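Local coordinates for ATP-dependent RNA helicase HrpB (Escherichia coli, PDB 6EUD), which hydrolyses ATP to ADP and phosphate as a DExH-box RNA helicase that binds single-stranded RNA, at residues A[366-371]-A[405-410]; A[396-401]-A[498-503]. One frame throughout, in Å; residues are numbered along the deposited sequence.

The two contacts have centres about 17 Å apart and interlock along the chain, their segments alternating; both lie away from the ATP-binding loop and the DEFH box. Contact 1 packs the short strand 406-407 on helix 361-370; contact 2 joins the segment 396-401 to the loop that leads into strand 503-506. Their segments touch directly: Ser408 N is 2.6 Å from Ala401 O and Ser408 OG is 2.7 Å from Gly400 O, both probable hydrogen bonds. Leu396 also packs on Leu368, tying the two consecutive helices together. The ethanediol at contact 2 probably came from the crystallisation liquor.

Contact 1 (A[366-371]-A[405-410]); sequences ELLQWG and ERLSAQ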
ATOM      1  N   GLU A 366      10.565  -4.842  10.866  1.00 37.23           N
ATOM      2  CA  GLU A 366      11.731  -5.682  10.552  1.00 38.88           C
ATOM      3  C   GLU A 366      12.943  -4.896  10.063  1.00 41.61           C
ATOM      4  O   GLU A 366      14.070  -5.129  10.524  1.00 44.51           O
ATOM      5  CB  GLU A 366      11.389  -6.731   9.494  1.00 42.50           C
ATOM      6  CG  GLU A 366      10.327  -7.732   9.900  1.00 48.59           C
ATOM      7  CD  GLU A 366      10.786  -8.727  10.965  1.00 52.04           C
ATOM      8  OE1 GLU A 366      11.897  -8.586  11.533  1.00 52.37           O
ATOM      9  OE2 GLU A 366      10.013  -9.667  11.225  1.00 51.64           O
ATOM     10  N   LEU A 367      12.720  -3.997   9.106  1.00 41.23           N
ATOM     11  CA  LEU A 367      13.796  -3.170   8.557  1.00 43.38           C
ATOM     12  C   LEU A 367      14.436  -2.281   9.631  1.00 47.54           C
ATOM     13  O   LEU A 367      15.653  -2.135   9.659  1.00 44.62           O
ATOM     14  CB  LEU A 367      13.272  -2.308   7.402  1.00 43.31           C
ATOM     15  CG  LEU A 367      12.712  -3.080   6.199  1.00 43.35           C
ATOM     16  CD1 LEU A 367      12.203  -2.130   5.130  1.00 44.60           C
ATOM     17  CD2 LEU A 367      13.765  -4.033   5.631  1.00 42.49           C
ATOM     18  N   LEU A 368      13.621  -1.697  10.517  1.00 49.69           N
ATOM     19  CA  LEU A 368      14.149  -0.869  11.612  1.00 50.33           C
ATOM     20  C   LEU A 368      15.033  -1.685  12.555  1.00 51.01           C
ATOM     21  O   LEU A 368      16.158  -1.279  12.868  1.00 54.75           O
ATOM     22  CB  LEU A 368      13.008  -0.211  12.397  1.00 51.52           C
ATOM     23  CG  LEU A 368      12.255   0.921  11.688  1.00 51.43           C
ATOM     24  CD1 LEU A 368      10.956   1.210  12.415  1.00 48.48           C
ATOM     25  CD2 LEU A 368      13.108   2.181  11.589  1.00 50.46           C
ATOM     26  N   GLN A 369      14.526  -2.838  12.990  1.00 48.92           N
ATOM     27  CA  GLN A 369      15.294  -3.793  13.795  1.00 51.23           C
ATOM     28  C   GLN A 369      16.542  -4.267  13.036  1.00 47.38           C
ATOM     29  O   GLN A 369      17.579  -4.524  13.628  1.00 46.04           O
ATOM     30  CB  GLN A 369      14.421  -4.998  14.180  1.00 52.33           C
ATOM     31  CG  GLN A 369      15.092  -6.018  15.095  1.00 59.18           C
ATOM     32  CD  GLN A 369      14.295  -7.308  15.207  1.00 65.12           C
ATOM     33  OE1 GLN A 369      13.380  -7.558  14.419  1.00 67.69           O
ATOM     34  NE2 GLN A 369      14.634  -8.131  16.188  1.00 66.86           N
ATOM     35  N   TRP A 370      16.440  -4.370  11.715  1.00 47.05           N
ATOM     36  CA  TRP A 370      17.587  -4.775  10.902  1.00 47.75           C
ATOM     37  C   TRP A 370      18.635  -3.660  10.879  1.00 48.17           C
ATOM     38  O   TRP A 370      19.818  -3.908  10.636  1.00 49.11           O
ATOM     39  CB  TRP A 370      17.143  -5.143   9.475  1.00 45.49           C
ATOM     40  CG  TRP A 370      18.253  -5.686   8.607  1.00 49.88           C
ATOM     41  CD1 TRP A 370      18.750  -5.127   7.459  1.00 49.88           C
ATOM     42  CD2 TRP A 370      19.010  -6.886   8.827  1.00 52.88           C
ATOM     43  NE1 TRP A 370      19.767  -5.909   6.949  1.00 50.96           N
ATOM     44  CE2 TRP A 370      19.943  -6.996   7.767  1.00 52.84           C
ATOM     45  CE3 TRP A 370      18.984  -7.883   9.808  1.00 52.60           C
ATOM     46  CZ2 TRP A 370      20.842  -8.060   7.669  1.00 51.53           C
ATOM     47  CZ3 TRP A 370      19.878  -8.937   9.706  1.00 52.63           C
ATOM     48  CH2 TRP A 370      20.795  -9.016   8.647  1.00 51.35           C
ATOM     49  N   GLY A 371      18.192  -2.435  11.147  1.00 47.44           N
ATOM     50  CA  GLY A 371      19.084  -1.299  11.201  1.00 53.92           C
ATOM     51  C   GLY A 371      18.924  -0.401   9.998  1.00 59.20           C
ATOM     52  O   GLY A 371      19.650   0.572   9.825  1.00 62.43           O
ATOM     53  N   GLU A 405      13.189   8.612  13.973  1.00 73.50           N
ATOM     54  CA  GLU A 405      13.223   7.753  12.793  1.00 73.97           C
ATOM     55  C   GLU A 405      13.689   6.348  13.164  1.00 69.33           C
ATOM     56  O   GLU A 405      13.845   5.481  12.307  1.00 69.05           O
ATOM     57  CB  GLU A 405      14.139   8.345  11.720  1.00 84.64           C
ATOM     58  CG  GLU A 405      13.692   9.700  11.179  1.00 93.14           C
ATOM     59  CD  GLU A 405      12.441   9.613  10.327  1.00 98.41           C
ATOM     60  OE1 GLU A 405      12.577   9.421   9.102  1.00101.35           O
ATOM     61  OE2 GLU A 405      11.324   9.741  10.874  1.00 99.77           O
ATOM     62  N   ARG A 406      13.922   6.139  14.452  1.00 66.02           N
ATOM     63  CA  ARG A 406      14.375   4.854  14.941  1.00 65.28           C
ATOM     64  C   ARG A 406      13.315   4.220  15.830  1.00 61.71           C
ATOM     65  O   ARG A 406      12.265   4.814  16.102  1.00 62.07           O
ATOM     66  CB  ARG A 406      15.690   5.002  15.711  1.00 73.11           C
ATOM     67  CG  ARG A 406      16.857   5.481  14.859  1.00 84.54           C
ATOM     68  CD  ARG A 406      18.031   5.986  15.706  1.00 94.75           C
ATOM     69  NE  ARG A 406      18.753   4.925  16.412  1.00 99.79           N
ATOM     70  CZ  ARG A 406      18.520   4.565  17.673  1.00100.34           C
ATOM     71  NH1 ARG A 406      17.562   5.155  18.377  1.00100.51           N
ATOM     72  NH2 ARG A 406      19.238   3.596  18.226  1.00100.92           N
ATOM     73  N   LEU A 407      13.599   3.004  16.278  1.00 57.37           N
ATOM     74  CA  LEU A 407      12.729   2.315  17.211  1.00 50.46           C
ATOM     75  C   LEU A 407      12.867   2.930  18.581  1.00 51.07           C
ATOM     76  O   LEU A 407      13.978   3.219  19.027  1.00 55.20           O
ATOM     77  CB  LEU A 407      13.064   0.823  17.273  1.00 46.46           C
ATOM     78  CG  LEU A 407      12.544  -0.110  16.179  1.00 42.95           C
ATOM     79  CD1 LEU A 407      13.021  -1.526  16.467  1.00 40.93           C
ATOM     80  CD2 LEU A 407      11.017  -0.042  16.072  1.00 36.56           C
ATOM     81  N   SER A 408      11.740   3.125  19.254  1.00 48.27           N
ATOM     82  CA  SER A 408      11.774   3.546  20.646  1.00 48.14           C
ATOM     83  C   SER A 408      12.208   2.382  21.528  1.00 47.59           C
ATOM     84  O   SER A 408      12.464   1.283  21.042  1.00 47.93           O
ATOM     85  CB  SER A 408      10.407   4.049  21.099  1.00 45.17           C
ATOM     86  OG  SER A 408       9.501   2.967  21.206  1.00 43.85           O
ATOM     87  N   ALA A 409      12.278   2.627  22.827  1.00 48.56           N
ATOM     88  CA  ALA A 409      12.566   1.570  23.778  1.00 53.36           C
ATOM     89  C   ALA A 409      11.498   0.470  23.713  1.00 55.30           C
ATOM     90  O   ALA A 409      11.813  -0.718  23.738  1.00 59.23           O
ATOM     91  CB  ALA A 409      12.663   2.148  25.185  1.00 53.13           C
ATOM     92  N   GLN A 410      10.236   0.865  23.624  1.00 53.29           N
ATOM     93  CA  GLN A 410       9.156  -0.111  23.538  1.00 54.41           C
ATOM     94  C   GLN A 410       9.167  -0.800  22.173  1.00 49.95           C
ATOM     95  O   GLN A 410       8.936  -2.016  22.078  1.00 45.48           O
ATOM     96  CB  GLN A 410       7.812   0.562  23.814  1.00 60.43           C
ATOM     97  CG  GLN A 410       7.702   1.090  25.252  1.00 71.05           C
ATOM     98  CD  GLN A 410       7.668  -0.014  26.324  1.00 77.99           C
ATOM     99  OE1 GLN A 410       8.696  -0.360  26.915  1.00 83.56           O
ATOM    100  NE2 GLN A 410       6.471  -0.515  26.620  1.00 80.47           N
TER
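Leu368, near the end of helix 361-370, meets Leu407 of the short strand 406-407 in an apolar contact between two branched side chains that cross obliquely. Followed outward, the side chain of Leu368 first presents CB, which sits 3.8 Å from Leu407 CG. Its CG lies beside the backbone N and anti to the carbonyl carbon (chi1 -72°), and beyond it the two methyls part company. One of them, Leu368 CD1, rests 3.9 Å from Leu407 CD2, methyl against methyl. The other, Leu368 CD2, turns to the start of the strand and lies 3.5 Å from Glu405 O, where it packs against a backbone carbonyl oxygen. Leu407 uses its second branch differently: CD1 reaches back over the helix backbone to within 4.0 Å of Gln369 N. No hydrogen bond crosses between the segments, and the grip depends on the fit of these hydrocarbon groups.

The flank at Glu405 is polar and nearer the surface, its carboxylate directed to a salt bridge with Lys393. Gln412 and Ala415 of helix 409-417 provide further cover for Leu407. On the helix, Trp370 packs against helices 106-113 and 133-145, linking this element to the first helicase domain.

Both segments also contain a helix boundary. Gly371, with a positive phi of 107°, closes helix 361-370 in a Schellman motif, and a side chain at such backbone angles would jam against the preceding carbonyl. Ser408 is the N-cap of helix 409-417, its OG bonded to Gly411 N. Consecutive helices packed beside a small two-stranded hairpin are consistent with the winged-helix domain that follows the second RecA-like domain in DEAH/RHA helicases.

Contact 2 (A[396-401]-A[498-503]); sequences LQMLGA and AFADRI. With EDO (1,2-ethanediol), chain C.
Met398 and Leu399, in the segment that carries helix 386-398 into Gly400, press on the turn around Ala498 and Asp501, and the closest approaches are made by their terminal methyls. Leu399 CD2 lies 3.6 Å from Ala498 CA, with the Ala498 methyl alongside at a slightly longer range. The thioether of Met398 extends with CG anti to the backbone N (chi1 -170°) and then bends at chi3 (86°), which carries CE toward the turn. There CE sits 3.7 Å from Ala498 O and 3.6 Å from Asp501 OD1. The methionine and aspartate side chains cross at about a right angle, with Met398 SD 3.8 Å from Asp501 OD1. Helix 421-429 adds to this tight part, with Ala425 on Leu399 and Met426 on Ala498.

Packing is looser toward Ala500, whose CB is 4.4 Å from Met398 SD, and no hydrogen bond joins the segments. On another side of Asp501, a 1,2-ethanediol molecule, probably taken up from the crystallisation liquor, donates from its O2 to Asp501 OD2 over 2.9 Å. The same oxygen forms a salt bridge with Arg422, which also makes a weak hydrogen bond to Ala498 O. An alanine in place of Asp501 would probably leave Arg422 without its carboxylate mate and open a gap beside the Met398 thioether.

With the guanidinium of Arg502 close to that of Arg422, the carboxylate probably offsets part of a local excess of positive charge: one of its oxygens serves the ion pair while the other abuts an apolar methyl.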
ATOM      1  N   LEU A 396       2.931   2.816  13.479  1.00 37.23           N
ATOM      2  CA  LEU A 396       3.983   2.541  14.450  1.00 36.81           C
ATOM      3  C   LEU A 396       4.082   3.690  15.450  1.00 41.56           C
ATOM      4  O   LEU A 396       4.344   3.468  16.645  1.00 37.62           O
ATOM      5  CB  LEU A 396       5.331   2.299  13.745  1.00 35.35           C
ATOM      6  CG  LEU A 396       5.431   0.994  12.934  1.00 37.54           C
ATOM      7  CD1 LEU A 396       6.842   0.737  12.453  1.00 38.17           C
ATOM      8  CD2 LEU A 396       4.964  -0.204  13.750  1.00 29.04           C
ATOM      9  N   GLN A 397       3.847   4.912  14.967  1.00 42.85           N
ATOM     10  CA  GLN A 397       3.766   6.074  15.853  1.00 42.94           C
ATOM     11  C   GLN A 397       2.627   5.915  16.858  1.00 39.80           C
ATOM     12  O   GLN A 397       2.832   6.073  18.058  1.00 42.67           O
ATOM     13  CB  GLN A 397       3.596   7.354  15.038  1.00 45.76           C
ATOM     14  CG  GLN A 397       4.910   7.898  14.518  1.00 54.89           C
ATOM     15  CD  GLN A 397       4.765   8.775  13.284  1.00 63.24           C
ATOM     16  OE1 GLN A 397       3.660   9.001  12.783  1.00 67.41           O
ATOM     17  NE2 GLN A 397       5.896   9.248  12.767  1.00 66.18           N
ATOM     18  N   MET A 398       1.436   5.581  16.365  1.00 35.05           N
ATOM     19  CA  MET A 398       0.284   5.344  17.229  1.00 35.69           C
ATOM     20  C   MET A 398       0.613   4.320  18.327  1.00 37.24           C
ATOM     21  O   MET A 398       0.175   4.460  19.470  1.00 41.00           O
ATOM     22  CB  MET A 398      -0.930   4.866  16.407  1.00 34.67           C
ATOM     23  CG  MET A 398      -2.258   4.830  17.199  1.00 33.77           C
ATOM     24  SD  MET A 398      -3.610   3.889  16.452  1.00 49.12           S
ATOM     25  CE  MET A 398      -3.266   2.236  17.038  1.00 52.65           C
ATOM     26  N   LEU A 399       1.385   3.297  17.969  1.00 34.12           N
ATOM     27  CA  LEU A 399       1.705   2.203  18.883  1.00 31.90           C
ATOM     28  C   LEU A 399       2.852   2.535  19.831  1.00 36.81           C
ATOM     29  O   LEU A 399       3.180   1.748  20.713  1.00 37.49           O
ATOM     30  CB  LEU A 399       2.036   0.936  18.077  1.00 32.39           C
ATOM     31  CG  LEU A 399       0.875   0.400  17.211  1.00 32.95           C
ATOM     32  CD1 LEU A 399       1.345  -0.746  16.338  1.00 31.55           C
ATOM     33  CD2 LEU A 399      -0.353  -0.004  18.080  1.00 26.69           C
ATOM     34  N   GLY A 400       3.466   3.700  19.635  1.00 40.01           N
ATOM     35  CA  GLY A 400       4.607   4.123  20.436  1.00 39.21           C
ATOM     36  C   GLY A 400       5.928   3.411  20.160  1.00 41.62           C
ATOM     37  O   GLY A 400       6.826   3.402  21.002  1.00 42.87           O
ATOM     38  N   ALA A 401       6.054   2.826  18.974  1.00 40.29           N
ATOM     39  CA  ALA A 401       7.229   2.041  18.614  1.00 42.22           C
ATOM     40  C   ALA A 401       8.391   2.905  18.093  1.00 49.25           C
ATOM     41  O   ALA A 401       9.540   2.442  18.011  1.00 52.69           O
ATOM     42  CB  ALA A 401       6.841   0.986  17.564  1.00 35.35           C
ATOM     43  N   ALA A 498      -3.484  -0.736  21.374  1.00 33.51           N
ATOM     44  CA  ALA A 498      -3.068  -1.260  20.085  1.00 32.91           C
ATOM     45  C   ALA A 498      -4.141  -1.142  18.995  1.00 32.05           C
ATOM     46  O   ALA A 498      -3.839  -1.299  17.818  1.00 32.70           O
ATOM     47  CB  ALA A 498      -2.640  -2.710  20.236  1.00 25.57           C
ATOM     48  N   PHE A 499      -5.386  -0.879  19.379  1.00 29.79           N
ATOM     49  CA  PHE A 499      -6.465  -0.756  18.405  1.00 29.67           C
ATOM     50  C   PHE A 499      -7.325   0.476  18.645  1.00 36.06           C
ATOM     51  O   PHE A 499      -8.537   0.431  18.446  1.00 39.03           O
ATOM     52  CB  PHE A 499      -7.340  -2.002  18.434  1.00 29.80           C
ATOM     53  CG  PHE A 499      -6.586  -3.272  18.163  1.00 32.61           C
ATOM     54  CD1 PHE A 499      -6.001  -3.986  19.199  1.00 31.66           C
ATOM     55  CD2 PHE A 499      -6.440  -3.742  16.868  1.00 31.51           C
ATOM     56  CE1 PHE A 499      -5.307  -5.151  18.939  1.00 29.75           C
ATOM     57  CE2 PHE A 499      -5.738  -4.911  16.600  1.00 28.06           C
ATOM     58  CZ  PHE A 499      -5.179  -5.617  17.632  1.00 28.74           C
ATOM     59  N   ALA A 500      -6.704   1.573  19.075  1.00 37.85           N
ATOM     60  CA  ALA A 500      -7.432   2.812  19.380  1.00 35.15           C
ATOM     61  C   ALA A 500      -8.273   3.326  18.199  1.00 35.05           C
ATOM     62  O   ALA A 500      -9.375   3.832  18.387  1.00 38.29           O
ATOM     63  CB  ALA A 500      -6.463   3.876  19.824  1.00 31.60           C
ATOM     64  N   ASP A 501      -7.737   3.201  16.988  1.00 34.89           N
ATOM     65  CA  ASP A 501      -8.430   3.608  15.770  1.00 34.87           C
ATOM     66  C   ASP A 501      -9.628   2.708  15.458  1.00 40.28           C
ATOM     67  O   ASP A 501     -10.416   3.008  14.552  1.00 41.09           O
ATOM     68  CB  ASP A 501      -7.461   3.588  14.588  1.00 31.45           C
ATOM     69  CG  ASP A 501      -6.744   2.252  14.453  1.00 30.82           C
ATOM     70  OD1 ASP A 501      -6.478   1.621  15.490  1.00 37.96           O
ATOM     71  OD2 ASP A 501      -6.434   1.817  13.330  1.00 30.53           O
ATOM     72  N   ARG A 502      -9.752   1.593  16.183  1.00 38.50           N
ATOM     73  CA  ARG A 502     -10.856   0.674  15.927  1.00 36.84           C
ATOM     74  C   ARG A 502     -11.837   0.618  17.087  1.00 35.70           C
ATOM     75  O   ARG A 502     -12.656  -0.288  17.158  1.00 41.25           O
ATOM     76  CB  ARG A 502     -10.327  -0.718  15.611  1.00 34.21           C
ATOM     77  CG  ARG A 502      -9.433  -0.708  14.407  1.00 31.54           C
ATOM     78  CD  ARG A 502      -8.906  -2.079  14.086  1.00 32.22           C
ATOM     79  NE  ARG A 502      -7.980  -2.012  12.964  1.00 34.42           N
ATOM     80  CZ  ARG A 502      -7.239  -3.034  12.564  1.00 37.59           C
ATOM     81  NH1 ARG A 502      -7.303  -4.199  13.204  1.00 41.19           N
ATOM     82  NH2 ARG A 502      -6.429  -2.890  11.532  1.00 34.12           N
ATOM     83  N   ILE A 503     -11.739   1.583  17.995  1.00 38.58           N
ATOM     84  CA  ILE A 503     -12.804   1.859  18.955  1.00 43.70           C
ATOM     85  C   ILE A 503     -14.080   2.233  18.209  1.00 53.94           C
ATOM     86  O   ILE A 503     -14.055   3.081  17.318  1.00 58.06           O
ATOM     87  CB  ILE A 503     -12.418   2.991  19.886  1.00 39.86           C
ATOM     88  CG1 ILE A 503     -11.292   2.526  20.817  1.00 39.41           C
ATOM     89  CG2 ILE A 503     -13.640   3.487  20.641  1.00 35.59           C
ATOM     90  CD1 ILE A 503     -10.680   3.631  21.660  1.00 36.92           C
TER
HETATM   91  C1  EDO C 902      -4.359   5.095  12.479  1.00 56.79           C
HETATM   92  O1  EDO C 902      -3.352   4.635  11.614  1.00 52.09           O
HETATM   93  C2  EDO C 902      -5.706   5.162  11.742  1.00 60.52           C
HETATM   94  O2  EDO C 902      -6.129   3.865  11.279  1.00 59.61           O